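Local coordinates for capsid protein (Turnip yellow mosaic virus, PDB 2FZ2), which self-assembles, as 180 copies, into the T=3 icosahedral capsid that encloses the single-stranded RNA genome of the virus, at residues G43-A54 and S150-A159; L74-P85 and T124-C132. All coordinates share one frame; numbering follows the deposited sequence.

Contact 1: residues G43-A54 and S150-A159; sequences GTKDAEASLTIA and SPKLLISITA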
loop_
_atom_site.group_PDB
_atom_site.type_symbol
_atom_site.label_atom_id
_atom_site.label_comp_id
_atom_site.label_asym_id
_atom_site.label_seq_id
_atom_site.Cartn_x
_atom_site.Cartn_y
_atom_site.Cartn_z
ATOM N N GLY D 43 28.962 108.009 -84.896
ATOM C CA GLY D 43 28.241 107.939 -86.146
ATOM C C GLY D 43 28.528 109.027 -87.148
ATOM O O GLY D 43 28.292 108.857 -88.346
ATOM N N THR D 44 29.054 110.137 -86.657
ATOM C CA THR D 44 29.328 111.282 -87.497
ATOM C C THR D 44 30.623 111.215 -88.281
ATOM O O THR D 44 30.712 111.741 -89.390
ATOM C CB THR D 44 29.318 112.534 -86.647
ATOM O OG1 THR D 44 29.125 112.169 -85.269
ATOM C CG2 THR D 44 28.194 113.446 -87.093
ATOM N N LYS D 45 31.630 110.576 -87.702
ATOM C CA LYS D 45 32.932 110.432 -88.348
ATOM C C LYS D 45 33.530 109.150 -87.817
ATOM O O LYS D 45 33.113 108.666 -86.757
ATOM C CB LYS D 45 33.849 111.619 -87.998
ATOM C CG LYS D 45 34.130 111.826 -86.486
ATOM C CD LYS D 45 34.232 113.318 -86.090
ATOM C CE LYS D 45 33.208 113.711 -84.998
ATOM N NZ LYS D 45 32.279 114.827 -85.414
ATOM N N ASP D 46 34.474 108.569 -88.548
ATOM C CA ASP D 46 35.090 107.358 -88.032
ATOM C C ASP D 46 35.837 107.874 -86.822
ATOM O O ASP D 46 36.384 108.986 -86.835
ATOM C CB ASP D 46 36.103 106.738 -89.003
ATOM C CG ASP D 46 35.579 106.622 -90.410
ATOM O OD1 ASP D 46 35.051 107.631 -90.931
ATOM O OD2 ASP D 46 35.710 105.526 -90.999
ATOM N N ALA D 47 35.842 107.085 -85.765
ATOM C CA ALA D 47 36.544 107.473 -84.568
ATOM C C ALA D 47 36.689 106.211 -83.782
ATOM O O ALA D 47 36.075 105.196 -84.112
ATOM C CB ALA D 47 35.750 108.485 -83.796
ATOM N N GLU D 48 37.518 106.256 -82.754
ATOM C CA GLU D 48 37.709 105.080 -81.936
ATOM C C GLU D 48 37.955 105.519 -80.516
ATOM O O GLU D 48 38.206 106.701 -80.257
ATOM C CB GLU D 48 38.887 104.254 -82.455
ATOM C CG GLU D 48 40.082 105.066 -82.925
ATOM C CD GLU D 48 41.403 104.398 -82.568
ATOM O OE1 GLU D 48 41.984 103.713 -83.448
ATOM O OE2 GLU D 48 41.855 104.559 -81.406
ATOM N N ALA D 49 37.864 104.571 -79.594
ATOM C CA ALA D 49 38.082 104.880 -78.198
ATOM C C ALA D 49 38.468 103.652 -77.409
ATOM O O ALA D 49 37.909 102.569 -77.593
ATOM C CB ALA D 49 36.844 105.491 -77.614
ATOM N N SER D 50 39.445 103.828 -76.534
ATOM C CA SER D 50 39.911 102.745 -75.686
ATOM C C SER D 50 39.958 103.343 -74.317
ATOM O O SER D 50 40.439 104.467 -74.134
ATOM C CB SER D 50 41.322 102.282 -76.073
ATOM O OG SER D 50 41.830 103.006 -77.185
ATOM N N LEU D 51 39.445 102.618 -73.342
ATOM C CA LEU D 51 39.507 103.164 -72.009
ATOM C C LEU D 51 39.419 102.182 -70.859
ATOM O O LEU D 51 38.577 101.283 -70.816
ATOM C CB LEU D 51 38.462 104.263 -71.844
ATOM C CG LEU D 51 37.080 103.754 -71.501
ATOM C CD1 LEU D 51 36.098 104.885 -71.540
ATOM C CD2 LEU D 51 36.719 102.673 -72.483
ATOM N N THR D 52 40.355 102.384 -69.944
ATOM C CA THR D 52 40.492 101.618 -68.731
ATOM C C THR D 52 39.259 102.061 -67.969
ATOM O O THR D 52 39.110 103.241 -67.647
ATOM C CB THR D 52 41.760 102.070 -68.033
ATOM O OG1 THR D 52 42.040 103.423 -68.440
ATOM C CG2 THR D 52 42.948 101.188 -68.437
ATOM N N ILE D 53 38.358 101.127 -67.712
ATOM C CA ILE D 53 37.124 101.466 -67.029
ATOM C C ILE D 53 37.400 101.997 -65.643
ATOM O O ILE D 53 36.829 103.003 -65.220
ATOM C CB ILE D 53 36.194 100.240 -66.914
ATOM C CG1 ILE D 53 35.136 100.291 -68.005
ATOM C CG2 ILE D 53 35.477 100.239 -65.594
ATOM C CD1 ILE D 53 35.639 99.850 -69.334
ATOM N N ALA D 54 38.287 101.308 -64.940
ATOM C CA ALA D 54 38.623 101.677 -63.576
ATOM C C ALA D 54 38.971 103.147 -63.383
ATOM O O ALA D 54 39.072 103.619 -62.254
ATOM C CB ALA D 54 39.760 100.810 -63.102
ATOM N N SER D 150 42.758 95.342 -65.126
ATOM C CA SER D 150 41.378 95.777 -64.895
ATOM C C SER D 150 40.761 95.884 -66.286
ATOM O O SER D 150 41.473 95.922 -67.296
ATOM C CB SER D 150 41.344 97.149 -64.223
ATOM O OG SER D 150 42.645 97.713 -64.237
ATOM N N PRO D 151 39.434 95.938 -66.364
ATOM C CA PRO D 151 38.758 96.033 -67.658
ATOM C C PRO D 151 39.079 97.288 -68.434
ATOM O O PRO D 151 39.175 98.388 -67.862
ATOM C CB PRO D 151 37.288 95.945 -67.298
ATOM C CG PRO D 151 37.280 95.335 -65.920
ATOM C CD PRO D 151 38.483 95.885 -65.254
ATOM N N LYS D 152 39.239 97.092 -69.740
ATOM C CA LYS D 152 39.552 98.138 -70.714
ATOM C C LYS D 152 38.560 97.920 -71.847
ATOM O O LYS D 152 38.345 96.792 -72.279
ATOM C CB LYS D 152 40.984 97.953 -71.241
ATOM C CG LYS D 152 41.523 99.020 -72.210
ATOM C CD LYS D 152 42.797 98.502 -72.922
ATOM C CE LYS D 152 43.893 99.571 -73.079
ATOM N NZ LYS D 152 44.823 99.312 -74.246
ATOM N N LEU D 153 37.944 98.983 -72.339
ATOM C CA LEU D 153 36.987 98.796 -73.413
ATOM C C LEU D 153 37.460 99.401 -74.717
ATOM O O LEU D 153 37.903 100.552 -74.763
ATOM C CB LEU D 153 35.639 99.387 -73.033
ATOM C CG LEU D 153 34.621 99.373 -74.165
ATOM C CD1 LEU D 153 33.851 98.071 -74.143
ATOM C CD2 LEU D 153 33.690 100.537 -74.005
ATOM N N LEU D 154 37.352 98.617 -75.782
ATOM C CA LEU D 154 37.776 99.060 -77.094
ATOM C C LEU D 154 36.590 99.278 -77.992
ATOM O O LEU D 154 35.765 98.378 -78.146
ATOM C CB LEU D 154 38.686 98.012 -77.715
ATOM C CG LEU D 154 40.004 97.852 -76.967
ATOM C CD1 LEU D 154 40.879 96.815 -77.636
ATOM C CD2 LEU D 154 40.708 99.189 -76.939
ATOM N N ILE D 155 36.507 100.461 -78.592
ATOM C CA ILE D 155 35.403 100.764 -79.507
ATOM C C ILE D 155 35.893 101.319 -80.833
ATOM O O ILE D 155 36.753 102.205 -80.868
ATOM C CB ILE D 155 34.439 101.814 -78.947
ATOM C CG1 ILE D 155 33.871 101.369 -77.604
ATOM C CG2 ILE D 155 33.333 102.046 -79.939
ATOM C CD1 ILE D 155 33.096 100.115 -77.685
ATOM N N SER D 156 35.318 100.830 -81.925
ATOM C CA SER D 156 35.717 101.300 -83.238
ATOM C C SER D 156 34.492 101.747 -84.017
ATOM O O SER D 156 33.494 101.026 -84.091
ATOM C CB SER D 156 36.457 100.178 -83.988
ATOM O OG SER D 156 35.679 99.627 -85.047
ATOM N N ILE D 157 34.558 102.944 -84.591
ATOM C CA ILE D 157 33.437 103.450 -85.368
ATOM C C ILE D 157 33.847 103.687 -86.805
ATOM O O ILE D 157 34.902 104.266 -87.075
ATOM C CB ILE D 157 32.905 104.779 -84.814
ATOM C CG1 ILE D 157 32.508 104.617 -83.353
ATOM C CG2 ILE D 157 31.696 105.224 -85.601
ATOM C CD1 ILE D 157 31.584 103.485 -83.117
ATOM N N THR D 158 33.008 103.230 -87.726
ATOM C CA THR D 158 33.261 103.410 -89.146
ATOM C C THR D 158 31.974 104.031 -89.665
ATOM O O THR D 158 30.965 103.343 -89.815
ATOM C CB THR D 158 33.545 102.049 -89.833
ATOM O OG1 THR D 158 34.318 101.210 -88.955
ATOM C CG2 THR D 158 34.320 102.260 -91.116
ATOM N N ALA D 159 32.004 105.339 -89.918
ATOM C CA ALA D 159 30.811 106.070 -90.361
ATOM C C ALA D 159 30.566 106.111 -91.855
ATOM O O ALA D 159 31.455 105.791 -92.652
ATOM C CB ALA D 159 30.854 107.487 -89.829
#
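With CG set between the backbone N and the carbonyl carbon (chi1 83°), the L51 side chain brings CD2 alongside L153, 3.5 Å from L153 CB. The two leucines run beside each other from the same face of the sheet. I53 reaches the same residue obliquely, its CD1 lying 3.7 Å from L153 CB. Beneath these side chains strands 47-52 and 151-158 run antiparallel, with A47-I157, A49-I155 and L51-L153 as hydrogen-bonded pairs, each closed by two N-H to O bonds, six in all. A seventh bond, from I53 N to P151 O at 2.9 Å, continues the pairing past the strand end. The two strands belong to the four-stranded antiparallel sheet of the viral jelly roll, in which 47-52 is an outermost strand within the chain; strand 89-97 flanks 151-158. The face of A47, A49, L51, L153, I155 and I157 is wholly apolar; that of E48, S50, T52, K152, L154 and S156 is polar apart from L154, whose CD2 meets S50 CB. On the apolar face L153 packs on W95 and on V76 of strand 66-80, while on the polar one K152 NZ bonds S100 O, consistent with only the first being turned to the sandwich interior.

Contact 2: residues L74-P85 and T124-C132; sequences LWVTIHPTLQAP and TLSPLIVKC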
loop_
_atom_site.group_PDB
_atom_site.type_symbol
_atom_site.label_atom_id
_atom_site.label_comp_id
_atom_site.label_asym_id
_atom_site.label_seq_id
_atom_site.Cartn_x
_atom_site.Cartn_y
_atom_site.Cartn_z
ATOM N N LEU D 74 29.419 94.464 -65.198
ATOM C CA LEU D 74 29.769 95.538 -66.108
ATOM C C LEU D 74 29.471 95.175 -67.547
ATOM O O LEU D 74 29.744 94.059 -67.977
ATOM C CB LEU D 74 31.256 95.847 -65.970
ATOM C CG LEU D 74 31.869 96.616 -67.130
ATOM C CD1 LEU D 74 31.327 98.025 -67.074
ATOM C CD2 LEU D 74 33.389 96.619 -67.055
ATOM N N TRP D 75 28.918 96.123 -68.289
ATOM C CA TRP D 75 28.625 95.888 -69.687
ATOM C C TRP D 75 28.585 97.211 -70.399
ATOM O O TRP D 75 28.632 98.264 -69.780
ATOM C CB TRP D 75 27.279 95.195 -69.859
ATOM C CG TRP D 75 26.126 96.073 -69.507
ATOM C CD1 TRP D 75 25.471 96.947 -70.329
ATOM C CD2 TRP D 75 25.511 96.193 -68.226
ATOM N NE1 TRP D 75 24.483 97.607 -69.633
ATOM C CE2 TRP D 75 24.490 97.161 -68.339
ATOM C CE3 TRP D 75 25.725 95.576 -66.987
ATOM C CZ2 TRP D 75 23.689 97.523 -67.264
ATOM C CZ3 TRP D 75 24.928 95.936 -65.917
ATOM C CH2 TRP D 75 23.924 96.900 -66.062
ATOM N N VAL D 76 28.482 97.144 -71.716
ATOM C CA VAL D 76 28.425 98.338 -72.527
ATOM C C VAL D 76 27.188 98.236 -73.394
ATOM O O VAL D 76 26.834 97.159 -73.883
ATOM C CB VAL D 76 29.644 98.435 -73.429
ATOM C CG1 VAL D 76 29.877 97.091 -74.096
ATOM C CG2 VAL D 76 29.449 99.531 -74.465
ATOM N N THR D 77 26.529 99.366 -73.588
ATOM C CA THR D 77 25.331 99.399 -74.391
ATOM C C THR D 77 25.465 100.311 -75.593
ATOM O O THR D 77 26.038 101.401 -75.513
ATOM C CB THR D 77 24.142 99.931 -73.608
ATOM O OG1 THR D 77 24.179 99.478 -72.243
ATOM C CG2 THR D 77 22.879 99.512 -74.296
ATOM N N ILE D 78 24.935 99.865 -76.718
ATOM C CA ILE D 78 24.951 100.695 -77.904
ATOM C C ILE D 78 23.514 101.131 -78.047
ATOM O O ILE D 78 22.621 100.293 -78.173
ATOM C CB ILE D 78 25.314 99.921 -79.147
ATOM C CG1 ILE D 78 26.605 99.156 -78.910
ATOM C CG2 ILE D 78 25.412 100.874 -80.322
ATOM C CD1 ILE D 78 27.412 98.901 -80.158
ATOM N N HIS D 79 23.279 102.433 -78.007
ATOM C CA HIS D 79 21.923 102.925 -78.121
ATOM C C HIS D 79 21.771 103.562 -79.460
ATOM O O HIS D 79 22.346 104.613 -79.727
ATOM C CB HIS D 79 21.636 103.936 -77.034
ATOM C CG HIS D 79 21.872 103.410 -75.658
ATOM N ND1 HIS D 79 23.125 103.375 -75.083
ATOM C CD2 HIS D 79 21.017 102.907 -74.736
ATOM C CE1 HIS D 79 23.032 102.874 -73.866
ATOM N NE2 HIS D 79 21.765 102.581 -73.631
ATOM N N PRO D 80 20.996 102.927 -80.336
ATOM C CA PRO D 80 20.821 103.512 -81.660
ATOM C C PRO D 80 19.971 104.755 -81.499
ATOM O O PRO D 80 19.090 104.792 -80.646
ATOM C CB PRO D 80 20.139 102.401 -82.459
ATOM C CG PRO D 80 20.265 101.148 -81.588
ATOM C CD PRO D 80 20.244 101.675 -80.187
ATOM N N THR D 81 20.268 105.765 -82.311
ATOM C CA THR D 81 19.592 107.052 -82.312
ATOM C C THR D 81 18.567 107.137 -83.460
ATOM O O THR D 81 18.286 106.138 -84.104
ATOM C CB THR D 81 20.645 108.153 -82.466
ATOM O OG1 THR D 81 20.267 109.295 -81.693
ATOM C CG2 THR D 81 20.797 108.548 -83.936
ATOM N N LEU D 82 18.017 108.319 -83.728
ATOM C CA LEU D 82 17.028 108.469 -84.797
ATOM C C LEU D 82 17.674 108.624 -86.159
ATOM O O LEU D 82 16.985 108.724 -87.186
ATOM C CB LEU D 82 16.144 109.682 -84.545
ATOM C CG LEU D 82 16.785 110.984 -85.009
ATOM C CD1 LEU D 82 15.791 112.111 -84.913
ATOM C CD2 LEU D 82 17.992 111.273 -84.148
ATOM N N GLN D 83 18.998 108.660 -86.167
ATOM C CA GLN D 83 19.732 108.809 -87.410
ATOM C C GLN D 83 20.254 107.464 -87.870
ATOM O O GLN D 83 20.704 107.294 -89.002
ATOM C CB GLN D 83 20.885 109.784 -87.212
ATOM C CG GLN D 83 20.426 111.216 -87.110
ATOM C CD GLN D 83 19.783 111.737 -88.394
ATOM O OE1 GLN D 83 19.791 112.943 -88.650
ATOM N NE2 GLN D 83 19.217 110.834 -89.202
ATOM N N ALA D 84 20.167 106.499 -86.972
ATOM C CA ALA D 84 20.644 105.163 -87.249
ATOM C C ALA D 84 20.005 104.477 -88.452
ATOM O O ALA D 84 20.676 103.781 -89.208
ATOM C CB ALA D 84 20.465 104.309 -86.015
ATOM N N PRO D 85 18.707 104.681 -88.664
ATOM C CA PRO D 85 18.090 104.014 -89.809
ATOM C C PRO D 85 18.551 104.583 -91.139
ATOM O O PRO D 85 18.949 103.856 -92.053
ATOM C CB PRO D 85 16.599 104.214 -89.577
ATOM C CG PRO D 85 16.485 104.833 -88.198
ATOM C CD PRO D 85 17.751 105.520 -87.937
ATOM N N THR D 124 17.751 96.176 -86.288
ATOM C CA THR D 124 19.101 96.707 -86.187
ATOM C C THR D 124 19.109 97.786 -85.137
ATOM O O THR D 124 20.169 98.154 -84.624
ATOM C CB THR D 124 19.540 97.359 -87.512
ATOM O OG1 THR D 124 18.374 97.818 -88.203
ATOM C CG2 THR D 124 20.294 96.379 -88.397
ATOM N N LEU D 125 17.911 98.271 -84.817
ATOM C CA LEU D 125 17.745 99.363 -83.867
ATOM C C LEU D 125 17.494 99.034 -82.394
ATOM O O LEU D 125 17.314 99.934 -81.557
ATOM C CB LEU D 125 16.657 100.280 -84.387
ATOM C CG LEU D 125 16.792 100.523 -85.881
ATOM C CD1 LEU D 125 15.585 101.272 -86.397
ATOM C CD2 LEU D 125 18.049 101.310 -86.131
ATOM N N SER D 126 17.456 97.754 -82.061
ATOM C CA SER D 126 17.288 97.405 -80.666
ATOM C C SER D 126 18.654 97.739 -80.058
ATOM O O SER D 126 19.688 97.584 -80.719
ATOM C CB SER D 126 16.995 95.911 -80.529
ATOM O OG SER D 126 15.599 95.657 -80.496
ATOM N N PRO D 127 18.683 98.245 -78.822
ATOM C CA PRO D 127 19.958 98.575 -78.183
ATOM C C PRO D 127 20.765 97.310 -77.874
ATOM O O PRO D 127 20.220 96.334 -77.353
ATOM C CB PRO D 127 19.545 99.324 -76.923
ATOM C CG PRO D 127 18.193 98.854 -76.633
ATOM C CD PRO D 127 17.543 98.564 -77.960
ATOM N N LEU D 128 22.060 97.353 -78.191
ATOM C CA LEU D 128 22.988 96.228 -78.023
ATOM C C LEU D 128 23.768 96.140 -76.731
ATOM O O LEU D 128 24.226 97.149 -76.187
ATOM C CB LEU D 128 24.000 96.244 -79.146
ATOM C CG LEU D 128 24.165 94.954 -79.918
ATOM C CD1 LEU D 128 23.105 93.951 -79.520
ATOM C CD2 LEU D 128 24.058 95.289 -81.385
ATOM N N ILE D 129 23.983 94.919 -76.267
ATOM C CA ILE D 129 24.706 94.752 -75.027
ATOM C C ILE D 129 25.809 93.708 -74.973
ATOM O O ILE D 129 25.600 92.520 -75.262
ATOM C CB ILE D 129 23.747 94.430 -73.888
ATOM C CG1 ILE D 129 22.557 95.377 -73.920
ATOM C CG2 ILE D 129 24.483 94.528 -72.573
ATOM C CD1 ILE D 129 22.698 96.566 -72.999
ATOM N N VAL D 130 26.991 94.145 -74.569
ATOM C CA VAL D 130 28.081 93.211 -74.432
ATOM C C VAL D 130 28.512 93.201 -72.984
ATOM O O VAL D 130 29.168 94.135 -72.507
ATOM C CB VAL D 130 29.263 93.585 -75.316
ATOM C CG1 VAL D 130 30.231 92.419 -75.409
ATOM C CG2 VAL D 130 28.775 93.923 -76.679
ATOM N N LYS D 131 28.102 92.158 -72.273
ATOM C CA LYS D 131 28.482 92.061 -70.879
ATOM C C LYS D 131 29.988 91.892 -70.920
ATOM O O LYS D 131 30.528 91.243 -71.827
ATOM C CB LYS D 131 27.828 90.838 -70.181
ATOM C CG LYS D 131 26.342 91.032 -69.743
ATOM C CD LYS D 131 25.950 90.426 -68.345
ATOM C CE LYS D 131 24.502 90.866 -67.900
ATOM N NZ LYS D 131 23.861 90.118 -66.745
ATOM N N CYS D 132 30.671 92.522 -69.977
ATOM C CA CYS D 132 32.101 92.353 -69.892
ATOM C C CYS D 132 32.242 91.098 -69.047
ATOM O O CYS D 132 31.516 90.909 -68.068
ATOM C CB CYS D 132 32.772 93.514 -69.170
ATOM S SG CYS D 132 34.500 93.126 -68.805
#
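I129 runs alongside the W75 side chain, with its CG2 3.4 Å from W75 CD1. Its CG1 is anti to the carbonyl carbon (chi1 -47°) and its CG2 anti to the backbone N, which sends CG2 to the indole and CD1 to T77, close to both CG2 and OG1 of the threonine. T77 OG1 also sits at the edge of the indole, in its plane, and accepts a weak hydrogen bond from W75 NE1 (3.2 Å). On the reverse face V76 CG1 packs 3.8 Å from V130 CB, and I78 CB lies 3.9 Å from L128 CB. Five backbone bonds fix this register, from C132 N to L74 O at one end to the I78-L128 pair at the other. Such antiparallel pairing builds one of the two facing sheets of the jelly-roll sandwich, here strand 66-80 beside strand 128-131. Farther along, P80 CG rests 3.2 Å from L125 O, and the leucine's CD2 reaches A84 CB at 3.9 Å. Around this shell, strand 169-182 borders strand 66-80 on its other side and receives H79 ND1 at I170 O. W95 of the facing sheet donates its NE1 to V130 O and packs against L74, V76 and C132. Beyond the strands, T81 OG1 hydrogen-bonds T90 OG1 of a neighbouring subunit.

Overall arrangement
Contacts 1 and 2 each pair two antiparallel strands, but they belong to opposite sheets of the sandwich, their centres about 14 Å apart. Contact 2 is the more buried, and its loops reach a neighbouring subunit; contact 1 is partly buried, with E48 and S50 exposed on strand 47-52 and D46 just before it. Contact 1, at the edge of its sheet, sets a polar face against an apolar one, whereas contact 2 is packed mainly by apolar side chains on both faces, with H79, T81 and S126 bonded outside the pair. They touch in the interior, where P151 CB meets L74 CD2 at 4.0 Å, and W95 of strand 89-97 packs against side chains of both. Contact 2 also comes nearer the bound nucleic acid.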